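Side-chain contacts in 1,4-dihydroxy-6-naphtoate synthase (Archaeoglobus fulgidus, PDB 1ZBM), which probably converts cyclic dehypoxanthine futalosine into 1,4-dihydroxy-6-naphthoate, a step in the biosynthesis of menaquinone: residues Tyr27-Gly32 with Glu198-Ala203; Glu45-Leu50 with Leu150-Gln155; Asn116-Leu121 with Trp170-Glu175. One frame throughout, in Å; residues are numbered along the deposited sequence.

The chain has the two-lobed fold of the type 2 periplasmic binding proteins: contact 1 lies in one lobe, contact 3 in the other, and contact 2 spans the cleft between them. Contact 1 joins two helices in the first lobe, away from the predicted sites. Contact 2 includes His152, the predicted proton acceptor; its centre is about 22 Å from that of contact 1. Contact 3 lies about 17 Å from contact 2, centre to centre, with nearest atoms about 6 Å apart. It packs the helix that begins at Thr114 and Ala115, the predicted substrate-binding pair. Contacts 1 and 3 sit on opposite sides of the chain's centre, about 33 Å apart between centres.

Contact 1 (Tyr27-Gly32 with Glu198-Ala203); sequences YAMTHG and EEFLRA
In the first lobe of this binding-protein fold, helix 20-30 packs against helix 194-213 through a buried Met-aromatic contact between Met29, modelled as selenomethionine, and Phe200, with Ala203 beside it. The Met29 chain runs out extended as far as SE and then bends at chi3 (-80°), turning its methyl onto the other helix. There CE lies 3.6 Å from CB of Ala203 and 3.4 Å from its carbonyl carbon C, so the methyl rests on backbone as well as on side chain. The same CE meets Phe200 CE1 at 4.0 Å. The two side chains cross at about a right angle, and Met29 SE stands 5.2 Å from the centroid of the Phe200 ring, 60° off its normal. Ile40 and His42 of strand 39-44 also touch Met29, while Leu79 of strand 76-86 packs on Phe200. At the kink in helix 20-30, Met29 N is hydrogen-bonded to Ser207 OG, a second link to the same long helix. Across the two segments themselves there is no hydrogen bond, so the join between them is apolar, probably held by dispersion between the thioether end (selenium here), the Phe200 ring and Ala203.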
loop_
_atom_site.group_PDB
_atom_site.type_symbol
_atom_site.label_atom_id
_atom_site.label_comp_id
_atom_site.label_asym_id
_atom_site.label_seq_id
_atom_site.Cartn_x
_atom_site.Cartn_y
_atom_site.Cartn_z
ATOM N N TYR A 27 -14.475 3.705 -4.295
ATOM C CA TYR A 27 -15.632 3.681 -5.185
ATOM C C TYR A 27 -16.805 4.552 -4.741
ATOM O O TYR A 27 -17.294 5.377 -5.510
ATOM C CB TYR A 27 -16.131 2.247 -5.388
ATOM C CG TYR A 27 -17.471 2.197 -6.076
ATOM C CD1 TYR A 27 -18.653 2.075 -5.342
ATOM C CD2 TYR A 27 -17.568 2.358 -7.458
ATOM C CE1 TYR A 27 -19.892 2.119 -5.970
ATOM C CE2 TYR A 27 -18.802 2.405 -8.090
ATOM C CZ TYR A 27 -19.958 2.286 -7.343
ATOM O OH TYR A 27 -21.177 2.332 -7.983
ATOM N N ALA A 28 -17.264 4.361 -3.510
ATOM C CA ALA A 28 -18.394 5.129 -3.004
ATOM C C ALA A 28 -18.143 6.633 -3.071
ATOM O O ALA A 28 -19.047 7.410 -3.393
ATOM C CB ALA A 28 -18.709 4.718 -1.559
HETATM N N MSE A 29 -16.915 7.042 -2.763
HETATM C CA MSE A 29 -16.573 8.458 -2.773
HETATM C C MSE A 29 -16.423 9.012 -4.188
HETATM O O MSE A 29 -16.864 10.124 -4.471
HETATM C CB MSE A 29 -15.287 8.695 -1.980
HETATM C CG MSE A 29 -15.039 10.154 -1.621
HETATM SE SE MSE A 29 -13.364 10.413 -0.652
HETATM C CE MSE A 29 -13.954 9.883 1.119
ATOM N N THR A 30 -15.813 8.232 -5.074
ATOM C CA THR A 30 -15.613 8.655 -6.451
ATOM C C THR A 30 -16.913 8.678 -7.271
ATOM O O THR A 30 -16.931 9.174 -8.402
ATOM C CB THR A 30 -14.587 7.750 -7.166
ATOM O OG1 THR A 30 -14.956 6.375 -6.995
ATOM C CG2 THR A 30 -13.190 7.969 -6.600
ATOM N N HIS A 31 -17.998 8.148 -6.713
ATOM C CA HIS A 31 -19.271 8.142 -7.429
ATOM C C HIS A 31 -20.378 8.907 -6.724
ATOM O O HIS A 31 -21.544 8.532 -6.809
ATOM C CB HIS A 31 -19.737 6.710 -7.700
ATOM C CG HIS A 31 -18.961 6.019 -8.775
ATOM N ND1 HIS A 31 -17.614 5.745 -8.660
ATOM C CD2 HIS A 31 -19.333 5.567 -9.995
ATOM C CE1 HIS A 31 -17.191 5.155 -9.765
ATOM N NE2 HIS A 31 -18.216 5.035 -10.591
ATOM N N GLY A 32 -20.003 9.980 -6.037
ATOM C CA GLY A 32 -20.978 10.800 -5.348
ATOM C C GLY A 32 -21.932 10.044 -4.448
ATOM O O GLY A 32 -23.020 10.537 -4.151
ATOM N N GLU A 198 -11.956 15.692 10.681
ATOM C CA GLU A 198 -13.042 14.812 11.091
ATOM C C GLU A 198 -13.979 14.484 9.944
ATOM O O GLU A 198 -14.418 13.340 9.792
ATOM C CB GLU A 198 -13.838 15.447 12.233
ATOM C CG GLU A 198 -14.701 14.443 12.994
ATOM C CD GLU A 198 -13.891 13.523 13.900
ATOM O OE1 GLU A 198 -14.157 12.290 13.897
ATOM O OE2 GLU A 198 -13.003 14.036 14.626
ATOM N N GLU A 199 -14.280 15.486 9.127
ATOM C CA GLU A 199 -15.185 15.288 8.001
ATOM C C GLU A 199 -14.656 14.271 7.013
ATOM O O GLU A 199 -15.375 13.360 6.603
ATOM C CB GLU A 199 -15.431 16.615 7.281
ATOM C CG GLU A 199 -16.437 16.526 6.147
ATOM C CD GLU A 199 -17.767 15.941 6.604
ATOM O OE1 GLU A 199 -18.158 16.169 7.762
ATOM O OE2 GLU A 199 -18.422 15.264 5.793
ATOM N N PHE A 200 -13.398 14.429 6.619
ATOM C CA PHE A 200 -12.827 13.500 5.658
ATOM C C PHE A 200 -12.732 12.096 6.228
ATOM O O PHE A 200 -12.900 11.107 5.508
ATOM C CB PHE A 200 -11.443 13.946 5.213
ATOM C CG PHE A 200 -10.850 13.044 4.196
ATOM C CD1 PHE A 200 -11.240 13.128 2.869
ATOM C CD2 PHE A 200 -9.977 12.037 4.575
ATOM C CE1 PHE A 200 -10.763 12.219 1.935
ATOM C CE2 PHE A 200 -9.500 11.125 3.649
ATOM C CZ PHE A 200 -9.895 11.213 2.329
ATOM N N LEU A 201 -12.435 12.007 7.519
ATOM C CA LEU A 201 -12.346 10.707 8.171
ATOM C C LEU A 201 -13.698 10.022 8.069
ATOM O O LEU A 201 -13.776 8.822 7.787
ATOM C CB LEU A 201 -11.971 10.864 9.638
ATOM C CG LEU A 201 -12.148 9.558 10.397
ATOM C CD1 LEU A 201 -11.223 8.506 9.818
ATOM C CD2 LEU A 201 -11.862 9.786 11.876
ATOM N N ARG A 202 -14.761 10.795 8.295
ATOM C CA ARG A 202 -16.131 10.282 8.227
ATOM C C ARG A 202 -16.462 9.795 6.822
ATOM O O ARG A 202 -17.014 8.711 6.650
ATOM C CB ARG A 202 -17.139 11.369 8.634
ATOM C CG ARG A 202 -18.602 10.885 8.671
ATOM C CD ARG A 202 -19.582 12.027 8.962
ATOM N NE ARG A 202 -19.687 12.930 7.809
ATOM C CZ ARG A 202 -20.320 12.625 6.677
ATOM N NH1 ARG A 202 -20.918 11.448 6.544
ATOM N NH2 ARG A 202 -20.333 13.484 5.673
ATOM N N ALA A 203 -16.116 10.595 5.818
ATOM C CA ALA A 203 -16.395 10.235 4.440
ATOM C C ALA A 203 -15.569 9.035 4.020
ATOM O O ALA A 203 -16.032 8.187 3.256
ATOM C CB ALA A 203 -16.104 11.409 3.522
#

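Contact 2 (Glu45-Leu50 with Leu150-Gln155); sequences EDIETL and LIHEGQ
A chi1 of -174° swings CG1 of Ile47 opposite the backbone N and wedges the CG2 branch between N and the carbonyl carbon; on the other lobe, Ile151 puts CG1 in that same wedged position (chi1 72°) and then runs extended to CD1. These two settings bring methyl to methyl across the interlobe cleft of the binding-protein fold, Ile47 CG2 to Ile151 CD1 at 4.0 Å. Ile47 opens helix 47-53 of the first lobe, whereas Ile151 and His152 belong to the loop after strand 147-150 of the second. The Ile47 methyl also comes to the edge of the His152 ring, near its plane, with CG2 4.3 Å from NE2.

His152 is the predicted proton acceptor. Its own neighbour lies against one face of the imidazole, Ile151 CG1 sitting toward the rim, and Phe133 meets the ring edge-to-face. The Ile151 side chain also approaches Ala115, predicted to bind substrate, so the aliphatic pair probably borders the substrate pocket.

Asp46 is the N-cap of helix 47-53: its OD1 accepts from Glu48 N at 2.8 Å, met from above the carboxylate plane (37° out of it). Its other oxygen, OD2, lies 4.6 Å from His152 NE2, near but not in contact. OE2 of Glu48, on the same first-lobe helix, accepts from Tyr112 N in the loop before helix 114-122 of the second lobe, so a hydrogen bond also joins the lobes. On the far side of the histidine the loop is tied to its own 3-10 turn: His152 O receives both Gln155 NE2 and Gln155 N, each at 3.2 Å, from opposite faces of the carbonyl plane.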
loop_
_atom_site.group_PDB
_atom_site.type_symbol
_atom_site.label_atom_id
_atom_site.label_comp_id
_atom_site.label_asym_id
_atom_site.label_seq_id
_atom_site.Cartn_x
_atom_site.Cartn_y
_atom_site.Cartn_z
ATOM N N GLU A 45 -2.200 8.344 -8.865
ATOM C CA GLU A 45 -0.816 8.188 -9.271
ATOM C C GLU A 45 -0.199 7.001 -8.538
ATOM O O GLU A 45 -0.686 6.595 -7.480
ATOM C CB GLU A 45 -0.038 9.463 -8.954
ATOM C CG GLU A 45 -0.279 10.600 -9.924
ATOM C CD GLU A 45 0.360 11.889 -9.448
ATOM O OE1 GLU A 45 0.564 12.807 -10.272
ATOM O OE2 GLU A 45 0.652 11.992 -8.235
ATOM N N ASP A 46 0.863 6.440 -9.110
ATOM C CA ASP A 46 1.546 5.299 -8.515
ATOM C C ASP A 46 2.041 5.618 -7.109
ATOM O O ASP A 46 2.515 6.723 -6.822
ATOM C CB ASP A 46 2.709 4.855 -9.420
ATOM C CG ASP A 46 3.482 3.673 -8.855
ATOM O OD1 ASP A 46 4.393 3.903 -8.029
ATOM O OD2 ASP A 46 3.175 2.514 -9.227
ATOM N N ILE A 47 1.922 4.623 -6.239
ATOM C CA ILE A 47 2.311 4.742 -4.833
ATOM C C ILE A 47 3.716 5.330 -4.625
ATOM O O ILE A 47 3.932 6.125 -3.707
ATOM C CB ILE A 47 2.220 3.356 -4.125
ATOM C CG1 ILE A 47 2.484 3.507 -2.642
ATOM C CG2 ILE A 47 3.199 2.381 -4.747
ATOM C CD1 ILE A 47 1.411 4.307 -1.926
ATOM N N GLU A 48 4.676 4.963 -5.469
ATOM C CA GLU A 48 6.011 5.510 -5.280
ATOM C C GLU A 48 5.998 6.996 -5.637
ATOM O O GLU A 48 6.698 7.790 -5.015
ATOM C CB GLU A 48 7.038 4.743 -6.114
ATOM C CG GLU A 48 8.495 5.105 -5.803
ATOM C CD GLU A 48 8.861 4.982 -4.323
ATOM O OE1 GLU A 48 8.028 4.508 -3.515
ATOM O OE2 GLU A 48 10.001 5.359 -3.964
ATOM N N THR A 49 5.184 7.373 -6.622
ATOM C CA THR A 49 5.075 8.780 -7.022
ATOM C C THR A 49 4.522 9.610 -5.854
ATOM O O THR A 49 4.969 10.737 -5.610
ATOM C CB THR A 49 4.139 8.946 -8.245
ATOM O OG1 THR A 49 4.692 8.250 -9.370
ATOM C CG2 THR A 49 3.965 10.428 -8.606
ATOM N N LEU A 50 3.554 9.045 -5.131
ATOM C CA LEU A 50 2.959 9.729 -3.984
ATOM C C LEU A 50 3.922 9.772 -2.787
ATOM O O LEU A 50 3.936 10.742 -2.030
ATOM C CB LEU A 50 1.634 9.059 -3.567
ATOM C CG LEU A 50 0.509 8.954 -4.604
ATOM C CD1 LEU A 50 -0.801 8.514 -3.932
ATOM C CD2 LEU A 50 0.315 10.306 -5.273
ATOM N N LEU A 150 7.204 -7.958 -5.392
ATOM C CA LEU A 150 5.837 -7.681 -5.823
ATOM C C LEU A 150 5.003 -7.133 -4.681
ATOM O O LEU A 150 4.743 -7.841 -3.708
ATOM C CB LEU A 150 5.187 -8.973 -6.314
ATOM C CG LEU A 150 6.015 -9.788 -7.292
ATOM C CD1 LEU A 150 5.387 -11.148 -7.526
ATOM C CD2 LEU A 150 6.138 -9.004 -8.598
ATOM N N ILE A 151 4.558 -5.888 -4.812
ATOM C CA ILE A 151 3.749 -5.277 -3.769
ATOM C C ILE A 151 2.271 -5.188 -4.121
ATOM O O ILE A 151 1.437 -4.883 -3.263
ATOM C CB ILE A 151 4.263 -3.858 -3.424
ATOM C CG1 ILE A 151 3.931 -2.883 -4.560
ATOM C CG2 ILE A 151 5.765 -3.899 -3.220
ATOM C CD1 ILE A 151 4.345 -1.453 -4.274
ATOM N N HIS A 152 1.938 -5.449 -5.379
ATOM C CA HIS A 152 0.541 -5.382 -5.804
ATOM C C HIS A 152 -0.048 -6.774 -6.015
ATOM O O HIS A 152 0.333 -7.711 -5.322
ATOM C CB HIS A 152 0.415 -4.532 -7.067
ATOM C CG HIS A 152 0.821 -3.103 -6.865
ATOM N ND1 HIS A 152 0.128 -2.242 -6.039
ATOM C CD2 HIS A 152 1.875 -2.399 -7.341
ATOM C CE1 HIS A 152 0.740 -1.070 -6.016
ATOM N NE2 HIS A 152 1.804 -1.139 -6.797
ATOM N N GLU A 153 -0.963 -6.917 -6.970
ATOM C CA GLU A 153 -1.617 -8.201 -7.178
ATOM C C GLU A 153 -0.700 -9.339 -7.612
ATOM O O GLU A 153 -1.143 -10.483 -7.764
ATOM C CB GLU A 153 -2.800 -8.074 -8.158
ATOM C CG GLU A 153 -2.425 -7.812 -9.613
ATOM C CD GLU A 153 -2.065 -6.369 -9.889
ATOM O OE1 GLU A 153 -1.720 -6.067 -11.055
ATOM O OE2 GLU A 153 -2.135 -5.536 -8.954
ATOM N N GLY A 154 0.580 -9.040 -7.803
ATOM C CA GLY A 154 1.519 -10.074 -8.200
ATOM C C GLY A 154 1.639 -11.118 -7.103
ATOM O O GLY A 154 1.775 -12.308 -7.382
ATOM N N GLN A 155 1.577 -10.660 -5.851
ATOM C CA GLN A 155 1.683 -11.535 -4.685
ATOM C C GLN A 155 0.706 -12.715 -4.687
ATOM O O GLN A 155 0.927 -13.694 -3.978
ATOM C CB GLN A 155 1.528 -10.719 -3.386
ATOM C CG GLN A 155 0.278 -9.840 -3.315
ATOM C CD GLN A 155 0.158 -9.031 -2.014
ATOM O OE1 GLN A 155 -0.194 -9.565 -0.962
ATOM N NE2 GLN A 155 0.456 -7.737 -2.094
#

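Contact 3 (Asn116-Leu121 with Trp170-Glu175); sequences NLLLKL and WDWWSE
Helix 114-122 and helix 169-174 of the second lobe meet through a buried leucine-tryptophan interface, Leu118 and Leu121 on one side, Trp172 and Trp173 on the other. The segment axes come within 10.6 Å and cross at 66°, a separation bridged mainly by Trp172 and the two leucines. One methyl of Leu118, CD2, touches both indoles: it lies 3.8 Å from Trp172 CZ3 and 4.1 Å from Trp173 CE3. With CG anti to the backbone N (chi1 180°), Trp172 extends straight from its helix and carries the six-membered ring onto the last turn of the other. There Leu121 CB meets CH2 of Trp172 at 3.4 Å, the two side chains crossing at about a right angle, and Leu121 O approaches Trp172 CZ2 at 3.5 Å, so the ring packs on backbone as well as on leucine side chains.

Met263 of helix 251-265 also touches Trp172. The indole N-H of Trp173 is used elsewhere, NE1 being hydrogen-bonded to Leu179 O, while Leu181 and Pro182 of strand 181-189 touch its side chain. Cutting Trp172 back to an alanine would probably open a gap between the helices, leaving Leu121 CB without its aromatic partner and Leu118 CD2 with only Trp173 to meet on helix 169-174.

Thr114 and Ala115, predicted to bind substrate, begin the helix packed here; a helix whose N-terminal end faces the ligand cleft is a recurring feature of the periplasmic binding protein fold.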
loop_
_atom_site.group_PDB
_atom_site.type_symbol
_atom_site.label_atom_id
_atom_site.label_comp_id
_atom_site.label_asym_id
_atom_site.label_seq_id
_atom_site.Cartn_x
_atom_site.Cartn_y
_atom_site.Cartn_z
ATOM N N ASN A 116 10.047 -2.544 0.418
ATOM C CA ASN A 116 11.484 -2.414 0.246
ATOM C C ASN A 116 12.163 -2.415 1.602
ATOM O O ASN A 116 13.166 -3.104 1.805
ATOM C CB ASN A 116 11.837 -1.139 -0.504
ATOM C CG ASN A 116 12.802 -1.405 -1.633
ATOM O OD1 ASN A 116 13.855 -2.034 -1.432
ATOM N ND2 ASN A 116 12.455 -0.943 -2.830
ATOM N N LEU A 117 11.609 -1.645 2.531
ATOM C CA LEU A 117 12.153 -1.576 3.878
ATOM C C LEU A 117 12.261 -3.000 4.434
ATOM O O LEU A 117 13.299 -3.384 4.978
ATOM C CB LEU A 117 11.246 -0.718 4.766
ATOM C CG LEU A 117 11.640 -0.598 6.246
ATOM C CD1 LEU A 117 13.059 -0.049 6.369
ATOM C CD2 LEU A 117 10.653 0.325 6.966
ATOM N N LEU A 118 11.192 -3.783 4.280
ATOM C CA LEU A 118 11.182 -5.172 4.750
ATOM C C LEU A 118 12.302 -6.003 4.104
ATOM O O LEU A 118 13.018 -6.738 4.792
ATOM C CB LEU A 118 9.825 -5.831 4.464
ATOM C CG LEU A 118 8.640 -5.393 5.321
ATOM C CD1 LEU A 118 7.318 -5.873 4.712
ATOM C CD2 LEU A 118 8.814 -5.927 6.712
ATOM N N LEU A 119 12.443 -5.891 2.788
ATOM C CA LEU A 119 13.476 -6.623 2.077
ATOM C C LEU A 119 14.846 -6.238 2.632
ATOM O O LEU A 119 15.660 -7.103 2.951
ATOM C CB LEU A 119 13.407 -6.318 0.574
ATOM C CG LEU A 119 14.445 -6.989 -0.349
ATOM C CD1 LEU A 119 14.311 -8.498 -0.260
ATOM C CD2 LEU A 119 14.243 -6.526 -1.794
ATOM N N LYS A 120 15.090 -4.936 2.760
ATOM C CA LYS A 120 16.352 -4.430 3.287
ATOM C C LYS A 120 16.621 -4.911 4.713
ATOM O O LYS A 120 17.757 -4.873 5.172
ATOM C CB LYS A 120 16.356 -2.898 3.225
ATOM C CG LYS A 120 16.368 -2.342 1.790
ATOM C CD LYS A 120 15.740 -0.961 1.701
ATOM C CE LYS A 120 16.513 0.056 2.511
ATOM N NZ LYS A 120 15.726 1.317 2.669
ATOM N N LEU A 121 15.580 -5.360 5.411
ATOM C CA LEU A 121 15.730 -5.871 6.773
ATOM C C LEU A 121 15.948 -7.377 6.776
ATOM O O LEU A 121 16.600 -7.910 7.660
ATOM C CB LEU A 121 14.482 -5.566 7.602
ATOM C CG LEU A 121 14.263 -4.130 8.077
ATOM C CD1 LEU A 121 12.850 -4.009 8.592
ATOM C CD2 LEU A 121 15.272 -3.777 9.169
ATOM N N TRP A 170 5.891 -11.813 4.705
ATOM C CA TRP A 170 5.053 -11.950 5.880
ATOM C C TRP A 170 5.639 -12.991 6.823
ATOM O O TRP A 170 5.617 -12.801 8.035
ATOM C CB TRP A 170 3.614 -12.341 5.536
ATOM C CG TRP A 170 2.901 -12.893 6.742
ATOM C CD1 TRP A 170 2.769 -14.208 7.078
ATOM C CD2 TRP A 170 2.324 -12.144 7.822
ATOM N NE1 TRP A 170 2.156 -14.327 8.296
ATOM C CE2 TRP A 170 1.871 -13.074 8.779
ATOM C CE3 TRP A 170 2.155 -10.773 8.077
ATOM C CZ2 TRP A 170 1.247 -12.684 9.978
ATOM C CZ3 TRP A 170 1.535 -10.385 9.271
ATOM C CH2 TRP A 170 1.094 -11.340 10.203
ATOM N N ASP A 171 6.159 -14.095 6.293
ATOM C CA ASP A 171 6.731 -15.097 7.187
ATOM C C ASP A 171 7.908 -14.489 7.916
ATOM O O ASP A 171 8.138 -14.758 9.098
ATOM C CB ASP A 171 7.207 -16.334 6.434
ATOM C CG ASP A 171 6.085 -17.065 5.773
ATOM O OD1 ASP A 171 4.987 -17.136 6.374
ATOM O OD2 ASP A 171 6.300 -17.580 4.654
ATOM N N TRP A 172 8.663 -13.664 7.203
ATOM C CA TRP A 172 9.816 -13.025 7.809
ATOM C C TRP A 172 9.396 -12.057 8.905
ATOM O O TRP A 172 10.041 -11.982 9.952
ATOM C CB TRP A 172 10.624 -12.259 6.773
ATOM C CG TRP A 172 11.802 -11.595 7.394
ATOM C CD1 TRP A 172 13.033 -12.136 7.592
ATOM C CD2 TRP A 172 11.842 -10.274 7.954
ATOM N NE1 TRP A 172 13.841 -11.236 8.243
ATOM C CE2 TRP A 172 13.136 -10.086 8.481
ATOM C CE3 TRP A 172 10.903 -9.235 8.069
ATOM C CZ2 TRP A 172 13.528 -8.894 9.107
ATOM C CZ3 TRP A 172 11.290 -8.050 8.692
ATOM C CH2 TRP A 172 12.594 -7.894 9.207
ATOM N N TRP A 173 8.323 -11.310 8.659
ATOM C CA TRP A 173 7.841 -10.335 9.632
ATOM C C TRP A 173 7.240 -11.016 10.845
ATOM O O TRP A 173 7.395 -10.549 11.971
ATOM C CB TRP A 173 6.806 -9.411 8.993
ATOM C CG TRP A 173 5.917 -8.694 9.973
ATOM C CD1 TRP A 173 4.689 -9.102 10.427
ATOM C CD2 TRP A 173 6.151 -7.402 10.555
ATOM N NE1 TRP A 173 4.139 -8.131 11.243
ATOM C CE2 TRP A 173 5.015 -7.084 11.334
ATOM C CE3 TRP A 173 7.208 -6.479 10.482
ATOM C CZ2 TRP A 173 4.908 -5.882 12.036
ATOM C CZ3 TRP A 173 7.101 -5.277 11.186
ATOM C CH2 TRP A 173 5.955 -4.994 11.951
ATOM N N SER A 174 6.551 -12.120 10.600
ATOM C CA SER A 174 5.919 -12.874 11.655
ATOM C C SER A 174 6.991 -13.386 12.628
ATOM O O SER A 174 6.738 -13.530 13.823
ATOM C CB SER A 174 5.130 -14.028 11.044
ATOM O OG SER A 174 4.269 -14.616 12.004
ATOM N N GLU A 175 8.189 -13.642 12.118
ATOM C CA GLU A 175 9.281 -14.108 12.959
ATOM C C GLU A 175 9.860 -12.964 13.790
ATOM O O GLU A 175 10.544 -13.198 14.792
ATOM C CB GLU A 175 10.387 -14.744 12.104
ATOM C CG GLU A 175 10.047 -16.138 11.582
ATOM C CD GLU A 175 11.084 -16.690 10.607
ATOM O OE1 GLU A 175 12.229 -16.177 10.575
ATOM O OE2 GLU A 175 10.756 -17.654 9.879
#